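Long-range contacts in endo-alpha-(1->5)-L-arabinanase (Bacillus licheniformis, PDB 6B7K), which probably cleaves internal alpha-(1->5)-arabinofuranosidic linkages in arabinans, as a calcium-containing member of glycoside hydrolase family 43: residues V216-I222 against K258-Q263; Y234-S238 against D294-W298; W152-G156 against A193-T197; K70-P74 against N104-I108. All coordinates share one frame; numbering follows the deposited sequence.

Contact 1: residues V216-I222 against K258-Q263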
loop_
_atom_site.group_PDB
_atom_site.type_symbol
_atom_site.label_atom_id
_atom_site.label_comp_id
_atom_site.label_asym_id
_atom_site.label_seq_id
_atom_site.Cartn_x
_atom_site.Cartn_y
_atom_site.Cartn_z
ATOM N N VAL A 216 -18.159 8.294 -3.659
ATOM C CA VAL A 216 -18.128 9.717 -3.999
ATOM C C VAL A 216 -17.973 10.572 -2.750
ATOM O O VAL A 216 -17.321 11.623 -2.782
ATOM C CB VAL A 216 -19.399 10.109 -4.784
ATOM C CG1 VAL A 216 -19.483 11.618 -4.976
ATOM C CG2 VAL A 216 -19.432 9.427 -6.119
ATOM N N ASP A 217 -18.551 10.138 -1.634
ATOM C CA ASP A 217 -18.577 10.922 -0.408
ATOM C C ASP A 217 -17.424 10.610 0.543
ATOM O O ASP A 217 -17.402 11.140 1.656
ATOM C CB ASP A 217 -19.906 10.708 0.318
ATOM C CG ASP A 217 -20.987 11.644 -0.163
ATOM O OD1 ASP A 217 -20.672 12.574 -0.936
ATOM O OD2 ASP A 217 -22.152 11.451 0.237
ATOM N N SER A 218 -16.469 9.783 0.138
ATOM C CA SER A 218 -15.405 9.381 1.045
ATOM C C SER A 218 -14.383 10.496 1.226
ATOM O O SER A 218 -13.994 11.167 0.267
ATOM C CB SER A 218 -14.715 8.115 0.534
ATOM O OG SER A 218 -14.244 8.281 -0.791
ATOM N N THR A 219 -13.953 10.690 2.470
ATOM C CA THR A 219 -12.898 11.647 2.802
ATOM C C THR A 219 -11.580 10.890 2.833
ATOM O O THR A 219 -11.239 10.260 3.833
ATOM C CB THR A 219 -13.171 12.317 4.142
ATOM O OG1 THR A 219 -13.158 11.327 5.179
ATOM C CG2 THR A 219 -14.532 13.011 4.139
ATOM N N TYR A 220 -10.854 10.912 1.728
ATOM C CA TYR A 220 -9.603 10.182 1.631
ATOM C C TYR A 220 -8.541 11.133 1.105
ATOM O O TYR A 220 -8.747 11.797 0.082
ATOM C CB TYR A 220 -9.756 8.957 0.713
ATOM C CG TYR A 220 -9.064 7.678 1.171
ATOM C CD1 TYR A 220 -8.670 7.504 2.491
ATOM C CD2 TYR A 220 -8.812 6.641 0.272
ATOM C CE1 TYR A 220 -8.042 6.336 2.904
ATOM C CE2 TYR A 220 -8.182 5.472 0.676
ATOM C CZ TYR A 220 -7.799 5.327 1.988
ATOM O OH TYR A 220 -7.182 4.163 2.381
ATOM N N LYS A 221 -7.403 11.190 1.789
ATOM C CA LYS A 221 -6.330 12.099 1.429
ATOM C C LYS A 221 -5.016 11.336 1.373
ATOM O O LYS A 221 -4.913 10.197 1.830
ATOM C CB LYS A 221 -6.236 13.266 2.417
ATOM C CG LYS A 221 -7.464 14.150 2.433
ATOM C CD LYS A 221 -7.425 15.067 3.637
ATOM C CE LYS A 221 -8.738 15.802 3.802
ATOM N NZ LYS A 221 -9.854 14.848 4.040
ATOM N N ILE A 222 -4.007 11.980 0.793
ATOM C CA ILE A 222 -2.659 11.433 0.691
ATOM C C ILE A 222 -1.705 12.440 1.316
ATOM O O ILE A 222 -1.631 13.592 0.867
ATOM C CB ILE A 222 -2.265 11.139 -0.765
ATOM C CG1 ILE A 222 -3.151 10.036 -1.346
ATOM C CG2 ILE A 222 -0.795 10.753 -0.851
ATOM C CD1 ILE A 222 -2.897 9.762 -2.808
ATOM N N LYS A 258 -12.705 11.890 -6.330
ATOM C CA LYS A 258 -12.965 12.187 -4.932
ATOM C C LYS A 258 -12.311 11.134 -4.051
ATOM O O LYS A 258 -12.279 9.950 -4.400
ATOM C CB LYS A 258 -14.469 12.246 -4.658
ATOM C CG LYS A 258 -15.267 12.873 -5.791
ATOM C CD LYS A 258 -16.507 13.582 -5.280
ATOM C CE LYS A 258 -16.156 14.896 -4.599
ATOM N NZ LYS A 258 -15.565 15.871 -5.556
ATOM N N GLY A 259 -11.785 11.578 -2.914
ATOM C CA GLY A 259 -11.145 10.707 -1.958
ATOM C C GLY A 259 -10.053 9.822 -2.534
ATOM O O GLY A 259 -10.194 8.597 -2.601
ATOM N N PRO A 260 -8.939 10.417 -2.953
ATOM C CA PRO A 260 -7.800 9.604 -3.389
ATOM C C PRO A 260 -7.098 8.982 -2.195
ATOM O O PRO A 260 -7.068 9.548 -1.099
ATOM C CB PRO A 260 -6.891 10.615 -4.100
ATOM C CG PRO A 260 -7.723 11.860 -4.274
ATOM C CD PRO A 260 -8.677 11.854 -3.132
ATOM N N GLY A 261 -6.524 7.805 -2.406
ATOM C CA GLY A 261 -5.823 7.161 -1.313
ATOM C C GLY A 261 -5.246 5.820 -1.706
ATOM O O GLY A 261 -5.193 5.458 -2.883
ATOM N N HIS A 262 -4.850 5.078 -0.667
ATOM C CA HIS A 262 -3.999 3.895 -0.748
ATOM C C HIS A 262 -3.023 3.987 -1.910
ATOM O O HIS A 262 -3.105 3.217 -2.872
ATOM C CB HIS A 262 -4.821 2.613 -0.850
ATOM C CG HIS A 262 -4.079 1.405 -0.371
ATOM N ND1 HIS A 262 -2.963 0.916 -1.017
ATOM C CD2 HIS A 262 -4.270 0.610 0.707
ATOM C CE1 HIS A 262 -2.506 -0.138 -0.365
ATOM N NE2 HIS A 262 -3.280 -0.342 0.687
ATOM N N GLN A 263 -2.098 4.931 -1.817
ATOM C CA GLN A 263 -1.133 5.191 -2.867
ATOM C C GLN A 263 0.063 4.252 -2.748
ATOM O O GLN A 263 0.221 3.508 -1.775
ATOM C CB GLN A 263 -0.663 6.643 -2.809
ATOM C CG GLN A 263 0.344 6.917 -1.699
ATOM C CD GLN A 263 -0.199 6.602 -0.316
ATOM O OE1 GLN A 263 -1.345 6.920 0.002
ATOM N NE2 GLN A 263 0.619 5.960 0.507
#
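The carbonyl oxygen of Y220 receives a CA-H...O contact from G259 CA at 3.3 Å, with 148° at the hydrogen, and P260 CD packs beside it. P260 N has no hydrogen to give and K221 N approaches P260 O at a poor angle; the two segments are not paired as strands here. The Y220 side chain runs on along the second segment: G259 O lies at the edge of its ring, in plane, while the ring atom CD2 comes obliquely to 3.4 Å from G261 CA. At the far end, Y220 OH makes a weak hydrogen bond to E192, the predicted proton donor. In the five-bladed beta-propeller of this family, strand 221-227 belongs to one blade and strand 257-266 opens the next, so this packing joins adjacent blades beside the active site. H262, predicted to matter for substrate recognition, touches D23 and has its side chain about 3 Å from a bound calcium ion. I222 and Q263 lie alongside each other, running opposite ways; I222 CD1 is 3.8 Å from Q263 CB. A bend at chi2 (-59°) turns the Q263 amide back along I222, with OE1 3.8 Å from I222 CG1. Both ends of that amide are held: OE1 bonds to S208 OG and NE2 to A193 O, while N195 OD1 lies so close to NE2 that this bond is doubtful in detail. At the outer end the aliphatic part of K258 crosses V216, its CD 3.6 Å from V216 CG1, and the bent chain leads NZ off to N254 O.

Contact 2: residues Y234-S238 against D294-W298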
loop_
_atom_site.group_PDB
_atom_site.type_symbol
_atom_site.label_atom_id
_atom_site.label_comp_id
_atom_site.label_asym_id
_atom_site.label_seq_id
_atom_site.Cartn_x
_atom_site.Cartn_y
_atom_site.Cartn_z
ATOM N N TYR A 234 9.395 11.258 11.458
ATOM C CA TYR A 234 8.946 11.781 10.174
ATOM C C TYR A 234 8.255 13.125 10.374
ATOM O O TYR A 234 7.392 13.264 11.246
ATOM C CB TYR A 234 8.003 10.792 9.491
ATOM C CG TYR A 234 8.694 9.548 8.983
ATOM C CD1 TYR A 234 8.888 8.451 9.811
ATOM C CD2 TYR A 234 9.154 9.470 7.674
ATOM C CE1 TYR A 234 9.520 7.312 9.351
ATOM C CE2 TYR A 234 9.787 8.334 7.206
ATOM C CZ TYR A 234 9.965 7.259 8.049
ATOM O OH TYR A 234 10.593 6.123 7.594
ATOM N N TYR A 235 8.632 14.109 9.561
ATOM C CA TYR A 235 8.176 15.479 9.730
ATOM C C TYR A 235 7.483 15.991 8.474
ATOM O O TYR A 235 7.605 15.419 7.388
ATOM C CB TYR A 235 9.338 16.415 10.075
ATOM C CG TYR A 235 9.892 16.220 11.462
ATOM C CD1 TYR A 235 9.133 16.533 12.583
ATOM C CD2 TYR A 235 11.181 15.738 11.654
ATOM C CE1 TYR A 235 9.639 16.363 13.855
ATOM C CE2 TYR A 235 11.695 15.564 12.920
ATOM C CZ TYR A 235 10.921 15.879 14.017
ATOM O OH TYR A 235 11.432 15.709 15.279
ATOM N N ASP A 236 6.764 17.098 8.647
ATOM C CA ASP A 236 6.065 17.779 7.572
ATOM C C ASP A 236 6.929 18.888 6.981
ATOM O O ASP A 236 8.065 19.126 7.400
ATOM C CB ASP A 236 4.752 18.370 8.082
ATOM C CG ASP A 236 3.623 17.382 8.044
ATOM O OD1 ASP A 236 3.830 16.283 7.489
ATOM O OD2 ASP A 236 2.533 17.700 8.565
ATOM N N LYS A 237 6.373 19.583 5.987
ATOM C CA LYS A 237 6.928 20.873 5.601
ATOM C C LYS A 237 6.788 21.877 6.733
ATOM O O LYS A 237 7.560 22.841 6.812
ATOM C CB LYS A 237 6.235 21.392 4.340
ATOM C CG LYS A 237 6.470 20.546 3.097
ATOM C CD LYS A 237 5.764 21.144 1.892
ATOM C CE LYS A 237 6.154 20.433 0.609
ATOM N NZ LYS A 237 5.426 20.973 -0.573
ATOM N N SER A 238 5.812 21.666 7.617
ATOM C CA SER A 238 5.607 22.500 8.791
ATOM C C SER A 238 6.458 22.070 9.979
ATOM O O SER A 238 6.537 22.811 10.965
ATOM C CB SER A 238 4.129 22.481 9.202
ATOM O OG SER A 238 3.727 21.176 9.590
ATOM N N ASP A 294 10.354 18.884 -5.542
ATOM C CA ASP A 294 10.602 20.319 -5.652
ATOM C C ASP A 294 12.049 20.664 -5.317
ATOM O O ASP A 294 12.913 19.781 -5.278
ATOM C CB ASP A 294 9.637 21.104 -4.755
ATOM C CG ASP A 294 9.724 20.706 -3.286
ATOM O OD1 ASP A 294 10.695 20.027 -2.887
ATOM O OD2 ASP A 294 8.806 21.077 -2.522
ATOM N N SER A 295 12.321 21.948 -5.073
ATOM C CA SER A 295 13.681 22.376 -4.771
ATOM C C SER A 295 14.177 21.845 -3.433
ATOM O O SER A 295 15.393 21.790 -3.219
ATOM C CB SER A 295 13.769 23.903 -4.788
ATOM O OG SER A 295 13.490 24.417 -6.078
ATOM N N GLN A 296 13.275 21.452 -2.535
ATOM C CA GLN A 296 13.647 20.911 -1.235
ATOM C C GLN A 296 13.548 19.394 -1.182
ATOM O O GLN A 296 13.677 18.815 -0.099
ATOM C CB GLN A 296 12.782 21.523 -0.130
ATOM C CG GLN A 296 13.094 22.973 0.191
ATOM C CD GLN A 296 12.613 23.924 -0.883
ATOM O OE1 GLN A 296 11.646 23.640 -1.592
ATOM N NE2 GLN A 296 13.293 25.054 -1.019
ATOM N N GLY A 297 13.317 18.740 -2.316
ATOM C CA GLY A 297 13.213 17.296 -2.349
ATOM C C GLY A 297 11.879 16.732 -1.922
ATOM O O GLY A 297 11.761 15.510 -1.781
ATOM N N TRP A 298 10.867 17.575 -1.711
ATOM C CA TRP A 298 9.558 17.081 -1.313
ATOM C C TRP A 298 8.779 16.573 -2.526
ATOM O O TRP A 298 8.924 17.101 -3.631
ATOM C CB TRP A 298 8.762 18.178 -0.617
ATOM C CG TRP A 298 9.348 18.607 0.690
ATOM C CD1 TRP A 298 10.180 19.664 0.906
ATOM C CD2 TRP A 298 9.145 17.988 1.967
ATOM N NE1 TRP A 298 10.510 19.744 2.237
ATOM C CE2 TRP A 298 9.885 18.727 2.910
ATOM C CE3 TRP A 298 8.408 16.883 2.405
ATOM C CZ2 TRP A 298 9.909 18.397 4.264
ATOM C CZ3 TRP A 298 8.435 16.556 3.749
ATOM C CH2 TRP A 298 9.178 17.311 4.662
#
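K237 leaves its backbone with CG opposite the carbonyl carbon (chi1 -65°) and then runs fully extended, which lays its methylenes along W298. The indole is turned to receive them by a chi2 of 96°. The lysine chain runs back along the indole: K237 CG sits over one face of the five-membered ring, 4.0 Å from its centroid, in a CH-pi contact, and K237 CE reaches W298 CB at 3.7 Å. Beyond the indole, K237 NZ faces D294 in a long salt bridge, 3.9 Å from OD2, so the lysine spans from ring to carboxylate. The benzo end of W298 meets the other backbone: CH2 lies 3.5 Å obliquely from D236 O, while Y235 O is at the ring edge, in plane. The other carboxylate oxygen of D294 works inside its own segment. Its OD1 takes the backbone N of W298 at 2.7 Å and the N of Q296 at 3.0 Å, the donors coming from opposite faces of the carboxylate plane. That double grip ties W298 to the turn that presents it. R226 of strand 221-227 adds a cation-pi interaction with W298 and bonds to Q296 O. The 294-298 segment is thus a type I beta turn from D294 to G297 carrying an Asx turn at D294, a loop joining strands 284-293 and 299-300 that packs on the peripheral loop of the adjacent propeller blade, away from the annotated sites.

Contact 3: residues W152-G156 against A193-T197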
loop_
_atom_site.group_PDB
_atom_site.type_symbol
_atom_site.label_atom_id
_atom_site.label_comp_id
_atom_site.label_asym_id
_atom_site.label_seq_id
_atom_site.Cartn_x
_atom_site.Cartn_y
_atom_site.Cartn_z
ATOM N N TRP A 152 12.662 -3.657 4.827
ATOM C CA TRP A 152 11.779 -3.255 5.912
ATOM C C TRP A 152 10.335 -3.388 5.448
ATOM O O TRP A 152 10.041 -3.349 4.248
ATOM C CB TRP A 152 12.035 -1.809 6.361
ATOM C CG TRP A 152 13.402 -1.550 6.907
ATOM C CD1 TRP A 152 14.576 -1.553 6.213
ATOM C CD2 TRP A 152 13.737 -1.216 8.259
ATOM N NE1 TRP A 152 15.621 -1.257 7.051
ATOM C CE2 TRP A 152 15.133 -1.045 8.313
ATOM C CE3 TRP A 152 12.992 -1.052 9.430
ATOM C CZ2 TRP A 152 15.801 -0.720 9.491
ATOM C CZ3 TRP A 152 13.656 -0.729 10.599
ATOM C CH2 TRP A 152 15.046 -0.566 10.620
ATOM N N LEU A 153 9.429 -3.540 6.411
ATOM C CA LEU A 153 8.001 -3.638 6.129
ATOM C C LEU A 153 7.253 -2.631 6.989
ATOM O O LEU A 153 7.345 -2.672 8.220
ATOM C CB LEU A 153 7.474 -5.054 6.387
ATOM C CG LEU A 153 6.006 -5.281 6.014
ATOM C CD1 LEU A 153 5.835 -5.302 4.504
ATOM C CD2 LEU A 153 5.463 -6.560 6.640
ATOM N N SER A 154 6.520 -1.731 6.343
ATOM C CA SER A 154 5.624 -0.804 7.019
ATOM C C SER A 154 4.184 -1.229 6.773
ATOM O O SER A 154 3.832 -1.643 5.664
ATOM C CB SER A 154 5.834 0.629 6.529
ATOM O OG SER A 154 5.463 0.757 5.170
ATOM N N PHE A 155 3.355 -1.128 7.806
ATOM C CA PHE A 155 1.955 -1.524 7.708
ATOM C C PHE A 155 1.155 -0.731 8.733
ATOM O O PHE A 155 1.679 0.165 9.402
ATOM C CB PHE A 155 1.804 -3.038 7.906
ATOM C CG PHE A 155 2.269 -3.521 9.247
ATOM C CD1 PHE A 155 3.604 -3.817 9.466
ATOM C CD2 PHE A 155 1.372 -3.680 10.289
ATOM C CE1 PHE A 155 4.036 -4.262 10.703
ATOM C CE2 PHE A 155 1.798 -4.125 11.526
ATOM C CZ PHE A 155 3.132 -4.416 11.733
ATOM N N GLY A 156 -0.126 -1.064 8.856
ATOM C CA GLY A 156 -0.979 -0.455 9.862
ATOM C C GLY A 156 -2.237 0.159 9.285
ATOM O O GLY A 156 -2.281 0.572 8.125
ATOM N N ALA A 193 -2.486 2.565 4.942
ATOM C CA ALA A 193 -1.883 2.441 3.619
ATOM C C ALA A 193 -0.513 3.116 3.503
ATOM O O ALA A 193 -0.305 3.963 2.629
ATOM C CB ALA A 193 -2.833 2.982 2.560
ATOM N N PRO A 194 0.448 2.749 4.349
ATOM C CA PRO A 194 1.747 3.418 4.305
ATOM C C PRO A 194 2.650 2.841 3.229
ATOM O O PRO A 194 2.607 1.651 2.917
ATOM C CB PRO A 194 2.319 3.144 5.699
ATOM C CG PRO A 194 1.784 1.785 6.026
ATOM C CD PRO A 194 0.418 1.688 5.373
ATOM N N ASN A 195 3.474 3.712 2.652
ATOM C CA ASN A 195 4.556 3.260 1.786
ATOM C C ASN A 195 5.735 4.207 1.958
ATOM O O ASN A 195 5.553 5.428 1.999
ATOM C CB ASN A 195 4.114 3.169 0.315
ATOM C CG ASN A 195 3.808 4.517 -0.297
ATOM O OD1 ASN A 195 2.666 4.979 -0.279
ATOM N ND2 ASN A 195 4.828 5.153 -0.863
ATOM N N ILE A 196 6.933 3.638 2.083
ATOM C CA ILE A 196 8.148 4.389 2.375
ATOM C C ILE A 196 9.103 4.253 1.199
ATOM O O ILE A 196 9.212 3.179 0.598
ATOM C CB ILE A 196 8.821 3.896 3.673
ATOM C CG1 ILE A 196 7.790 3.738 4.788
ATOM C CG2 ILE A 196 9.928 4.847 4.096
ATOM C CD1 ILE A 196 8.372 3.213 6.077
ATOM N N THR A 197 9.801 5.342 0.876
ATOM C CA THR A 197 10.811 5.325 -0.169
ATOM C C THR A 197 11.969 6.229 0.227
ATOM O O THR A 197 11.783 7.243 0.904
ATOM C CB THR A 197 10.242 5.771 -1.524
ATOM O OG1 THR A 197 11.300 5.828 -2.491
ATOM C CG2 THR A 197 9.585 7.136 -1.408
#
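Van der Waals packing makes up the contact, mainly through S154, P194 and I196. S154 points its CB at the facing strand, where it meets the end of I196 at 3.7 Å from CD1. I196 reaches that far because its chain is extended beyond CG1 (chi2 178°), CG1 itself passing 3.8 Å from S154 OG. The P194 ring lies farther along, its CG 3.7 Å from F155 CA, so the pyrrolidine packs on the backbone of F155, whose own side chain turns to the opposite side of its strand. Polar approaches are looser. The S154 hydroxyl, set between its backbone N and carbonyl carbon (chi1 66°), stands 3.7 Å from P194 O, and G156 O is 3.8 Å from A193 N, both too long for a hydrogen bond. A193 N instead has a weak hydrogen bond to D140 OD2, and the backbone of S154 pairs with D142. The axes of strands 152-155 and 193-197 approach to 6.2 Å and run 150° apart in direction, so they face one another roughly antiparallel and are held by side chains, each paired within its own sheet. They belong to successive blades of the GH43 beta-propeller: strand 151-155 lies between strands 142-145 and 162-167, while 191-199 is an outermost strand of its sheet, next to 202-209. N195, turned away from strand 151-155, lies doubtfully close to Q263 of strand 257-266 and packs on the calcium-site aspartates D142 and D264.

Contact 4: residues K70-P74 against N104-I108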
loop_
_atom_site.group_PDB
_atom_site.type_symbol
_atom_site.label_atom_id
_atom_site.label_comp_id
_atom_site.label_asym_id
_atom_site.label_seq_id
_atom_site.Cartn_x
_atom_site.Cartn_y
_atom_site.Cartn_z
ATOM N N LYS A 70 -7.606 -19.528 7.379
ATOM C CA LYS A 70 -8.604 -19.873 8.383
ATOM C C LYS A 70 -7.997 -20.065 9.766
ATOM O O LYS A 70 -8.727 -20.008 10.760
ATOM C CB LYS A 70 -9.350 -21.143 7.963
ATOM C CG LYS A 70 -10.346 -20.948 6.828
ATOM C CD LYS A 70 -11.628 -20.299 7.328
ATOM C CE LYS A 70 -12.281 -21.136 8.423
ATOM N NZ LYS A 70 -13.533 -20.516 8.938
ATOM N N MET A 71 -6.685 -20.295 9.856
ATOM C CA MET A 71 -6.054 -20.464 11.162
ATOM C C MET A 71 -5.973 -19.142 11.913
ATOM O O MET A 71 -6.351 -19.058 13.086
ATOM C CB MET A 71 -4.659 -21.063 11.003
ATOM C CG MET A 71 -4.626 -22.569 10.879
ATOM S SD MET A 71 -2.927 -23.167 10.816
ATOM C CE MET A 71 -2.339 -22.694 12.442
ATOM N N TYR A 72 -5.470 -18.099 11.254
ATOM C CA TYR A 72 -5.215 -16.826 11.912
ATOM C C TYR A 72 -6.319 -15.802 11.698
ATOM O O TYR A 72 -6.552 -14.969 12.579
ATOM C CB TYR A 72 -3.875 -16.253 11.438
ATOM C CG TYR A 72 -2.712 -17.189 11.690
ATOM C CD1 TYR A 72 -2.324 -17.511 12.985
ATOM C CD2 TYR A 72 -2.008 -17.756 10.638
ATOM C CE1 TYR A 72 -1.266 -18.367 13.224
ATOM C CE2 TYR A 72 -0.948 -18.613 10.868
ATOM C CZ TYR A 72 -0.582 -18.915 12.164
ATOM O OH TYR A 72 0.473 -19.766 12.404
ATOM N N VAL A 73 -7.002 -15.841 10.556
ATOM C CA VAL A 73 -8.185 -15.014 10.326
ATOM C C VAL A 73 -9.318 -15.927 9.863
ATOM O O VAL A 73 -9.612 -15.993 8.663
ATOM C CB VAL A 73 -7.902 -13.896 9.307
ATOM C CG1 VAL A 73 -9.076 -12.933 9.234
ATOM C CG2 VAL A 73 -6.630 -13.149 9.675
ATOM N N PRO A 74 -9.970 -16.656 10.775
ATOM C CA PRO A 74 -11.016 -17.603 10.344
ATOM C C PRO A 74 -12.183 -16.950 9.621
ATOM O O PRO A 74 -12.693 -17.509 8.642
ATOM C CB PRO A 74 -11.461 -18.246 11.665
ATOM C CG PRO A 74 -10.303 -18.066 12.586
ATOM C CD PRO A 74 -9.691 -16.752 12.216
ATOM N N ASN A 104 -10.157 -6.256 13.654
ATOM C CA ASN A 104 -8.753 -6.280 14.025
ATOM C C ASN A 104 -8.091 -7.628 13.791
ATOM O O ASN A 104 -6.864 -7.679 13.667
ATOM C CB ASN A 104 -8.595 -5.890 15.505
ATOM C CG ASN A 104 -7.192 -5.401 15.852
ATOM O OD1 ASN A 104 -7.029 -4.460 16.624
ATOM N ND2 ASN A 104 -6.172 -6.047 15.286
ATOM N N THR A 105 -8.857 -8.714 13.740
ATOM C CA THR A 105 -8.270 -10.014 13.458
ATOM C C THR A 105 -7.744 -10.036 12.029
ATOM O O THR A 105 -8.469 -10.392 11.095
ATOM C CB THR A 105 -9.291 -11.129 13.682
ATOM O OG1 THR A 105 -9.909 -10.952 14.963
ATOM C CG2 THR A 105 -8.604 -12.478 13.646
ATOM N N SER A 106 -6.488 -9.638 11.848
ATOM C CA SER A 106 -5.890 -9.532 10.530
ATOM C C SER A 106 -4.554 -10.260 10.506
ATOM O O SER A 106 -3.945 -10.527 11.545
ATOM C CB SER A 106 -5.694 -8.071 10.124
ATOM O OG SER A 106 -6.878 -7.328 10.344
ATOM N N ALA A 107 -4.105 -10.577 9.294
ATOM C CA ALA A 107 -2.840 -11.270 9.101
ATOM C C ALA A 107 -2.282 -10.895 7.739
ATOM O O ALA A 107 -3.018 -10.884 6.749
ATOM C CB ALA A 107 -3.019 -12.787 9.202
ATOM N N ILE A 108 -0.993 -10.581 7.695
ATOM C CA ILE A 108 -0.301 -10.277 6.450
ATOM C C ILE A 108 0.427 -11.528 5.984
ATOM O O ILE A 108 1.213 -12.117 6.736
ATOM C CB ILE A 108 0.677 -9.102 6.622
ATOM C CG1 ILE A 108 -0.087 -7.816 6.934
ATOM C CG2 ILE A 108 1.523 -8.933 5.368
ATOM C CD1 ILE A 108 0.796 -6.613 7.204
#
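V73, the first residue to leave helical geometry after helix 69-72, comes with its CA 5.9 Å from that of T105, the centre of an inverse gamma turn just ahead of strand 106-113. Both methyls of V73 border the carbonyl oxygen T105 O, with CG1, set opposite the backbone N (chi1 -172°), 3.2 Å from it. CG2 also reaches A107, 3.7 Å from its CB and 3.6 Å from its N. The valine therefore straddles the bend where the turn passes into the strand. This is packing of a short connecting helix on a blade of the five-bladed propeller: the helix follows strand 54-61 in the chain and leads into the sheet of strands 81-87, 92-98, 106-113 and 122-130, whose third strand it touches here. T105 answers with its methyl, CG2, which meets Y72 O at 3.4 Å. Y72 adds its CB, 4.2 Å from A107 CB, but the end of the side chain leads away from the strand, and the side chain touches R129 of strand 122-130. Within the helix segment, K70 NZ folds over to P74 O in a 3.1 Å hydrogen bond, arriving 43° above the carbonyl plane and linking the helix to P74, just past its end. S106 turns its side chain away from the helix: its OG is hydrogen-bonded to S99 and lies doubtfully close to N137, predicted to bind substrate, and A107 pairs with V98 through the backbone.

In the fold
Contacts 1 and 3 are buried and lie near the calcium ion and the predicted catalytic residues, and both draw on the sheet running from strand 191-199 to strand 248-251: contact 3 sets it against the preceding blade, contact 1 against the following one. They meet where Q263 NE2 bonds to A193 O and H262 packs on A193, so three successive blades come together. Contact 2 joins the same pair of blades as contact 1, but at the rim, with lysine, indole and carboxylate in place of backbone and apolar packing; it touches contact 3 where Y234 packs on I196. Contact 4, largely apolar and mostly buried though about 18 Å from the chain's centre, meets contact 3 through I108 and F155.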